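PDB 5H3K: Slr0280 protein from Synechocystis sp., which is of unknown function but carries a phosphodiester glycosidase domain of the NAGPA family and may therefore act on sugar phosphodiesters. Local coordinates for residues 116-121 and 333-338; 275-280 and 302-307. One frame throughout, in Å; residues are numbered along the deposited sequence.

How the interactions relate
The indole of W275, on the hairpin of interaction 2, packs against both segments of interaction 1. The centres of the two interactions lie about 11 Å apart on the same side of the chain's centre. Along the chain the order is 116-121, 275-280, 302-307 and 333-338, so the more local interaction 2 falls between the two halves of interaction 1. W275 CH2 packs 3.7 Å from F118 CE2, with the ring planes at about 75°, and also touches the carbonyl oxygens of P121 and A335. Strand 600-609 lines both contacts, and together they join the N-terminal sheet to the two sheets that hold 271-276 and 336-339.

Interaction 1 (116-121 and 333-338); sequences ARFVAP and RAAVAI
P121 shows how a proline at a hairpin tip can fit against the end of a helix in a distant part of the chain. It follows A120 through a cis peptide bond, and the backbone angles of the two are close to those of a type VIa turn, placed where strand 112-119 gives way to strand 122-126. From this turn the proline ring reaches the loop 333-335. Its CB lies 3.4 Å from R333 O and 3.7 Å from A334 O, so one carbon meets two successive carbonyls. The next atom, CG, stays near the first of them, 4.0 Å from R333 O. CD, at the far corner, sits over one face of the R333 guanidinium, displaced toward its rim and 4.3 Å from NE. The arginine reaches the proline on a bent chain: CG is anti to the carbonyl carbon, and the chain then turns at both chi2 (-101°) and chi3 (-70°).

On the backbone side, A335 CA directs a CA-H...O contact at P121 O, 3.5 Å away with 143° at the hydrogen. No conventional hydrogen bond crosses the segments, and P121 O, which the contact buries, has no hydrogen-bonding partner in the model. F118, with CG anti to its backbone N, presents the edge of its ring, CZ being 4.4 Å from A335 CB.

R333, at positive phi, is the C' residue of the Schellman motif that terminates helix 325-331; two residues later A335 and V336 face V607 together, as a classic beta bulge opening strand 336-339.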
ATOM      1  N   ALA A 116      10.565  20.931  -7.993  1.00 16.22           N
ATOM      2  CA  ALA A 116      10.500  19.585  -7.425  1.00 13.48           C
ATOM      3  C   ALA A 116      11.740  18.804  -7.818  1.00 19.88           C
ATOM      4  O   ALA A 116      12.188  18.886  -8.962  1.00 19.50           O
ATOM      5  CB  ALA A 116       9.225  18.853  -7.896  1.00 13.65           C
ATOM      6  N   ARG A 117      12.301  18.048  -6.877  1.00 13.78           N
ATOM      7  CA  ARG A 117      13.407  17.166  -7.205  1.00 15.42           C
ATOM      8  C   ARG A 117      13.206  15.794  -6.584  1.00 16.28           C
ATOM      9  O   ARG A 117      12.760  15.673  -5.442  1.00 11.98           O
ATOM     10  CB  ARG A 117      14.739  17.757  -6.754  1.00 18.23           C
ATOM     11  CG  ARG A 117      14.874  17.928  -5.256  1.00 17.73           C
ATOM     12  CD  ARG A 117      16.221  18.552  -4.907  1.00 25.43           C
ATOM     13  NE  ARG A 117      17.301  17.567  -4.849  1.00 30.02           N
ATOM     14  CZ  ARG A 117      18.574  17.871  -4.607  1.00 31.57           C
ATOM     15  NH1 ARG A 117      18.930  19.136  -4.416  1.00 29.38           N
ATOM     16  NH2 ARG A 117      19.491  16.913  -4.564  1.00 30.69           N
ATOM     17  N   PHE A 118      13.546  14.754  -7.334  1.00 15.27           N
ATOM     18  CA  PHE A 118      13.373  13.406  -6.813  1.00 12.67           C
ATOM     19  C   PHE A 118      14.659  12.886  -6.189  1.00 15.32           C
ATOM     20  O   PHE A 118      15.719  12.928  -6.807  1.00 14.76           O
ATOM     21  CB  PHE A 118      12.869  12.472  -7.910  1.00 11.53           C
ATOM     22  CG  PHE A 118      12.556  11.089  -7.421  1.00 11.00           C
ATOM     23  CD1 PHE A 118      13.447  10.054  -7.631  1.00 13.96           C
ATOM     24  CD2 PHE A 118      11.373  10.825  -6.737  1.00 13.97           C
ATOM     25  CE1 PHE A 118      13.170   8.764  -7.181  1.00 15.75           C
ATOM     26  CE2 PHE A 118      11.088   9.534  -6.281  1.00 10.00           C
ATOM     27  CZ  PHE A 118      11.989   8.508  -6.507  1.00 12.82           C
ATOM     28  N   VAL A 119      14.563  12.431  -4.943  1.00  9.49           N
ATOM     29  CA  VAL A 119      15.662  11.756  -4.272  1.00 10.60           C
ATOM     30  C   VAL A 119      15.031  10.540  -3.622  1.00 10.82           C
ATOM     31  O   VAL A 119      14.294  10.674  -2.648  1.00 10.52           O
ATOM     32  CB  VAL A 119      16.345  12.658  -3.216  1.00 13.97           C
ATOM     33  CG1 VAL A 119      17.473  11.910  -2.528  1.00 16.82           C
ATOM     34  CG2 VAL A 119      16.896  13.924  -3.869  1.00 14.49           C
ATOM     35  N   ALA A 120      15.284   9.363  -4.195  1.00 12.83           N
ATOM     36  CA  ALA A 120      14.585   8.132  -3.797  1.00 13.73           C
ATOM     37  C   ALA A 120      14.486   7.995  -2.280  1.00 14.71           C
ATOM     38  O   ALA A 120      15.499   8.124  -1.586  1.00 13.97           O
ATOM     39  CB  ALA A 120      15.283   6.909  -4.385  1.00 14.70           C
ATOM     40  N   PRO A 121      13.277   7.703  -1.756  1.00 11.37           N
ATOM     41  CA  PRO A 121      12.055   7.375  -2.504  1.00 10.01           C
ATOM     42  C   PRO A 121      11.074   8.530  -2.655  1.00  9.64           C
ATOM     43  O   PRO A 121       9.913   8.274  -2.955  1.00  7.53           O
ATOM     44  CB  PRO A 121      11.401   6.323  -1.610  1.00  8.40           C
ATOM     45  CG  PRO A 121      11.720   6.808  -0.210  1.00  9.95           C
ATOM     46  CD  PRO A 121      13.127   7.410  -0.314  1.00 14.94           C
ATOM     47  N   ARG A 333      11.497   1.841   2.112  1.00  5.59           N
ATOM     48  CA  ARG A 333      11.886   2.895   1.159  1.00  7.84           C
ATOM     49  C   ARG A 333      11.313   2.746  -0.247  1.00  7.31           C
ATOM     50  O   ARG A 333      12.019   2.982  -1.242  1.00  6.90           O
ATOM     51  CB  ARG A 333      13.412   3.018   1.078  1.00  8.14           C
ATOM     52  CG  ARG A 333      14.079   2.981   2.448  1.00 14.02           C
ATOM     53  CD  ARG A 333      14.450   4.358   2.924  1.00 29.97           C
ATOM     54  NE  ARG A 333      15.555   4.905   2.138  1.00 30.12           N
ATOM     55  CZ  ARG A 333      16.232   6.001   2.462  1.00 32.21           C
ATOM     56  NH1 ARG A 333      15.922   6.665   3.567  1.00 40.56           N
ATOM     57  NH2 ARG A 333      17.216   6.432   1.683  1.00 29.34           N
ATOM     58  N   ALA A 334      10.039   2.363  -0.328  1.00  5.94           N
ATOM     59  CA  ALA A 334       9.355   2.254  -1.612  1.00  6.28           C
ATOM     60  C   ALA A 334       8.830   3.622  -2.033  1.00  5.08           C
ATOM     61  O   ALA A 334       8.246   4.353  -1.227  1.00  4.30           O
ATOM     62  CB  ALA A 334       8.200   1.252  -1.529  1.00  4.82           C
ATOM     63  N   ALA A 335       9.027   3.970  -3.300  1.00  4.75           N
ATOM     64  CA  ALA A 335       8.466   5.205  -3.824  1.00  4.15           C
ATOM     65  C   ALA A 335       6.945   5.121  -3.924  1.00  4.16           C
ATOM     66  O   ALA A 335       6.254   6.117  -3.702  1.00  5.56           O
ATOM     67  CB  ALA A 335       9.071   5.526  -5.191  1.00  6.16           C
ATOM     68  N   VAL A 336       6.436   3.946  -4.301  1.00  3.83           N
ATOM     69  CA  VAL A 336       4.995   3.667  -4.344  1.00  2.68           C
ATOM     70  C   VAL A 336       4.762   2.290  -3.746  1.00  3.39           C
ATOM     71  O   VAL A 336       5.588   1.385  -3.915  1.00  4.92           O
ATOM     72  CB  VAL A 336       4.420   3.650  -5.800  1.00  4.80           C
ATOM     73  CG1 VAL A 336       2.907   3.893  -5.793  1.00  3.22           C
ATOM     74  CG2 VAL A 336       5.097   4.692  -6.684  1.00  4.30           C
ATOM     75  N   ALA A 337       3.646   2.101  -3.047  1.00  2.65           N
ATOM     76  CA  ALA A 337       3.287   0.756  -2.617  1.00  2.37           C
ATOM     77  C   ALA A 337       1.789   0.617  -2.546  1.00  3.21           C
ATOM     78  O   ALA A 337       1.085   1.584  -2.254  1.00  5.75           O
ATOM     79  CB  ALA A 337       3.920   0.425  -1.263  1.00  2.77           C
ATOM     80  N   ILE A 338       1.294  -0.584  -2.834  1.00  3.41           N
ATOM     81  CA  ILE A 338      -0.117  -0.898  -2.618  1.00  1.91           C
ATOM     82  C   ILE A 338      -0.178  -2.197  -1.824  1.00  2.24           C
ATOM     83  O   ILE A 338       0.682  -3.071  -1.978  1.00  1.75           O
ATOM     84  CB  ILE A 338      -0.905  -0.981  -3.954  1.00  1.67           C
ATOM     85  CG1 ILE A 338      -2.415  -1.026  -3.686  1.00  2.32           C
ATOM     86  CG2 ILE A 338      -0.440  -2.173  -4.805  1.00  2.46           C
ATOM     87  CD1 ILE A 338      -3.271  -0.923  -4.955  1.00  3.20           C
TER

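Interaction 2 (275-280 and 302-307); sequences WTEGIT and PRSPGI
After strand 291-300 the chain passes through P302 and R303, which both lean on N541, and R303 N is held by N301 OD1. S304 then turns toward the hairpin 275-280. Its OG, anti to the carbonyl carbon (chi1 -69°), ends 3.3 Å from G278 CA, an approach made possible because a glycine puts only hydrogens there. The hydroxyl also makes a weak hydrogen bond back to N301 O and meets a water at 2.9 Å from OG. That water donates to E277 OE2 over a short 2.5 Å, so the carboxylate, carried out on an extended side chain, is linked to the serine through solvent.

The glycine belongs to a type II turn from T276 to I279, closed by I279 N to T276 O at 3.0 Å, which joins strands 271-276 and 279-288 in a tight beta hairpin. At the base of the turn W275 and T276 both face I279, a classic beta bulge, and the hairpin lies at the edge of an eight-stranded antiparallel sheet.

P305 crosses the E277 side chain at about a right angle, its CD 4.0 Å from OE2. With G306 at positive phi (85°), P305 forms the corners of a second type II turn, in which I307 N reaches S304 O at 3.2 Å. I307 comes last and points back at the hairpin, CG1 anti to the carbonyl carbon and the chain extended from there: CD1 stands 4.0 Å from G278 O and equally close to E277 O. The same methyl packs 4.1 Å from I279 CG1, the two isoleucines crossing obliquely where both also rest on strand 600-609, I279 on V609 and I307 on V607.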
ATOM      1  N   TRP A 275       4.595  12.787 -11.513  1.00  9.55           N
ATOM      2  CA  TRP A 275       5.321  12.734 -10.246  1.00  9.34           C
ATOM      3  C   TRP A 275       6.812  12.594 -10.469  1.00 10.29           C
ATOM      4  O   TRP A 275       7.606  13.397  -9.977  1.00  8.04           O
ATOM      5  CB  TRP A 275       4.771  11.581  -9.402  1.00  7.39           C
ATOM      6  CG  TRP A 275       5.156  11.610  -7.959  1.00  6.85           C
ATOM      7  CD1 TRP A 275       4.733  12.496  -7.013  1.00  7.26           C
ATOM      8  CD2 TRP A 275       5.998  10.661  -7.281  1.00  6.32           C
ATOM      9  NE1 TRP A 275       5.285  12.175  -5.794  1.00  6.65           N
ATOM     10  CE2 TRP A 275       6.069  11.058  -5.931  1.00  7.55           C
ATOM     11  CE3 TRP A 275       6.717   9.533  -7.696  1.00  6.69           C
ATOM     12  CZ2 TRP A 275       6.821  10.356  -4.978  1.00  6.49           C
ATOM     13  CZ3 TRP A 275       7.465   8.835  -6.755  1.00  6.39           C
ATOM     14  CH2 TRP A 275       7.512   9.250  -5.411  1.00  7.03           C
ATOM     15  N   THR A 276       7.207  11.565 -11.196  1.00  8.26           N
ATOM     16  CA  THR A 276       8.581  11.507 -11.670  1.00 11.45           C
ATOM     17  C   THR A 276       8.534  10.895 -13.056  1.00 12.96           C
ATOM     18  O   THR A 276       7.452  10.532 -13.531  1.00 12.90           O
ATOM     19  CB  THR A 276       9.495  10.716 -10.707  1.00 17.88           C
ATOM     20  OG1 THR A 276      10.865  11.101 -10.922  1.00 20.81           O
ATOM     21  CG2 THR A 276       9.332   9.208 -10.917  1.00 12.34           C
ATOM     22  N   GLU A 277       9.674  10.810 -13.733  1.00 11.38           N
ATOM     23  CA  GLU A 277       9.675  10.151 -15.025  1.00 13.26           C
ATOM     24  C   GLU A 277       9.167   8.724 -14.841  1.00 12.88           C
ATOM     25  O   GLU A 277       9.697   7.965 -14.012  1.00 15.47           O
ATOM     26  CB  GLU A 277      11.072  10.132 -15.645  1.00 14.83           C
ATOM     27  CG  GLU A 277      11.156   9.172 -16.825  1.00 19.12           C
ATOM     28  CD  GLU A 277      12.296   9.483 -17.783  1.00 31.44           C
ATOM     29  OE1 GLU A 277      12.964  10.523 -17.602  1.00 35.55           O
ATOM     30  OE2 GLU A 277      12.516   8.683 -18.721  1.00 36.82           O
ATOM     31  N   GLY A 278       8.117   8.382 -15.575  1.00 12.08           N
ATOM     32  CA  GLY A 278       7.578   7.036 -15.546  1.00 13.03           C
ATOM     33  C   GLY A 278       6.532   6.791 -14.473  1.00 11.48           C
ATOM     34  O   GLY A 278       6.026   5.674 -14.368  1.00 10.36           O
ATOM     35  N   ILE A 279       6.206   7.809 -13.676  1.00  8.23           N
ATOM     36  CA  ILE A 279       5.178   7.640 -12.638  1.00  6.85           C
ATOM     37  C   ILE A 279       4.171   8.791 -12.609  1.00  9.30           C
ATOM     38  O   ILE A 279       4.550   9.955 -12.435  1.00  8.66           O
ATOM     39  CB  ILE A 279       5.786   7.499 -11.228  1.00  9.13           C
ATOM     40  CG1 ILE A 279       6.703   6.275 -11.140  1.00  9.57           C
ATOM     41  CG2 ILE A 279       4.666   7.387 -10.183  1.00  7.77           C
ATOM     42  CD1 ILE A 279       7.340   6.071  -9.786  1.00 12.57           C
ATOM     43  N   THR A 280       2.891   8.458 -12.752  1.00  6.74           N
ATOM     44  CA  THR A 280       1.810   9.446 -12.729  1.00  6.56           C
ATOM     45  C   THR A 280       0.720   9.090 -11.719  1.00  8.37           C
ATOM     46  O   THR A 280       0.221   7.958 -11.701  1.00  7.71           O
ATOM     47  CB  THR A 280       1.187   9.581 -14.116  1.00 12.71           C
ATOM     48  OG1 THR A 280       2.215   9.937 -15.045  1.00 12.42           O
ATOM     49  CG2 THR A 280       0.103  10.657 -14.129  1.00 11.12           C
ATOM     50  N   PRO A 302       7.034   0.453 -16.402  1.00 13.78           N
ATOM     51  CA  PRO A 302       8.038  -0.456 -15.838  1.00 14.28           C
ATOM     52  C   PRO A 302       9.261  -0.564 -16.751  1.00 18.35           C
ATOM     53  O   PRO A 302      10.224  -1.261 -16.429  1.00 17.34           O
ATOM     54  CB  PRO A 302       7.288  -1.792 -15.770  1.00 15.85           C
ATOM     55  CG  PRO A 302       6.362  -1.739 -16.945  1.00 13.95           C
ATOM     56  CD  PRO A 302       5.954  -0.283 -17.092  1.00 14.63           C
ATOM     57  N   ARG A 303       9.210   0.132 -17.879  1.00 16.08           N
ATOM     58  CA  ARG A 303      10.328   0.184 -18.814  1.00 23.35           C
ATOM     59  C   ARG A 303      11.168   1.450 -18.642  1.00 25.57           C
ATOM     60  O   ARG A 303      12.230   1.579 -19.255  1.00 24.20           O
ATOM     61  CB  ARG A 303       9.816   0.091 -20.255  1.00 25.81           C
ATOM     62  CG  ARG A 303       9.253  -1.275 -20.619  1.00 26.27           C
ATOM     63  CD  ARG A 303       8.207  -1.177 -21.714  1.00 39.05           C
ATOM     64  NE  ARG A 303       6.908  -0.725 -21.210  1.00 38.30           N
ATOM     65  CZ  ARG A 303       6.261   0.347 -21.657  1.00 33.61           C
ATOM     66  NH1 ARG A 303       6.787   1.084 -22.627  1.00 39.72           N
ATOM     67  NH2 ARG A 303       5.085   0.681 -21.144  1.00 28.77           N
ATOM     68  N   SER A 304      10.692   2.387 -17.819  1.00 18.89           N
ATOM     69  CA  SER A 304      11.474   3.585 -17.499  1.00 18.15           C
ATOM     70  C   SER A 304      12.747   3.182 -16.783  1.00 22.44           C
ATOM     71  O   SER A 304      12.742   2.264 -15.958  1.00 17.55           O
ATOM     72  CB  SER A 304      10.685   4.577 -16.640  1.00 22.89           C
ATOM     73  OG  SER A 304       9.629   5.156 -17.381  1.00 28.13           O
ATOM     74  N   PRO A 305      13.859   3.858 -17.106  1.00 25.30           N
ATOM     75  CA  PRO A 305      15.157   3.452 -16.551  1.00 26.00           C
ATOM     76  C   PRO A 305      15.173   3.538 -15.029  1.00 18.53           C
ATOM     77  O   PRO A 305      14.738   4.539 -14.456  1.00 22.10           O
ATOM     78  CB  PRO A 305      16.137   4.468 -17.157  1.00 25.35           C
ATOM     79  CG  PRO A 305      15.436   4.997 -18.384  1.00 31.73           C
ATOM     80  CD  PRO A 305      13.975   5.006 -18.022  1.00 27.94           C
ATOM     81  N   GLY A 306      15.638   2.478 -14.381  1.00 15.79           N
ATOM     82  CA  GLY A 306      15.787   2.499 -12.941  1.00 18.54           C
ATOM     83  C   GLY A 306      14.536   2.151 -12.149  1.00 15.32           C
ATOM     84  O   GLY A 306      14.586   2.136 -10.915  1.00 18.30           O
ATOM     85  N   ILE A 307      13.425   1.882 -12.832  1.00 10.68           N
ATOM     86  CA  ILE A 307      12.197   1.480 -12.134  1.00  8.70           C
ATOM     87  C   ILE A 307      12.133  -0.026 -11.969  1.00 12.22           C
ATOM     88  O   ILE A 307      12.329  -0.771 -12.935  1.00 12.33           O
ATOM     89  CB  ILE A 307      10.928   1.966 -12.852  1.00 11.62           C
ATOM     90  CG1 ILE A 307      10.818   3.490 -12.735  1.00 13.42           C
ATOM     91  CG2 ILE A 307       9.673   1.287 -12.267  1.00 10.53           C
ATOM     92  CD1 ILE A 307       9.454   4.042 -13.102  1.00 17.10           C
TER
HETATM   93  O   HOH W   1      10.767   7.041 -19.303  1.00 30.99           O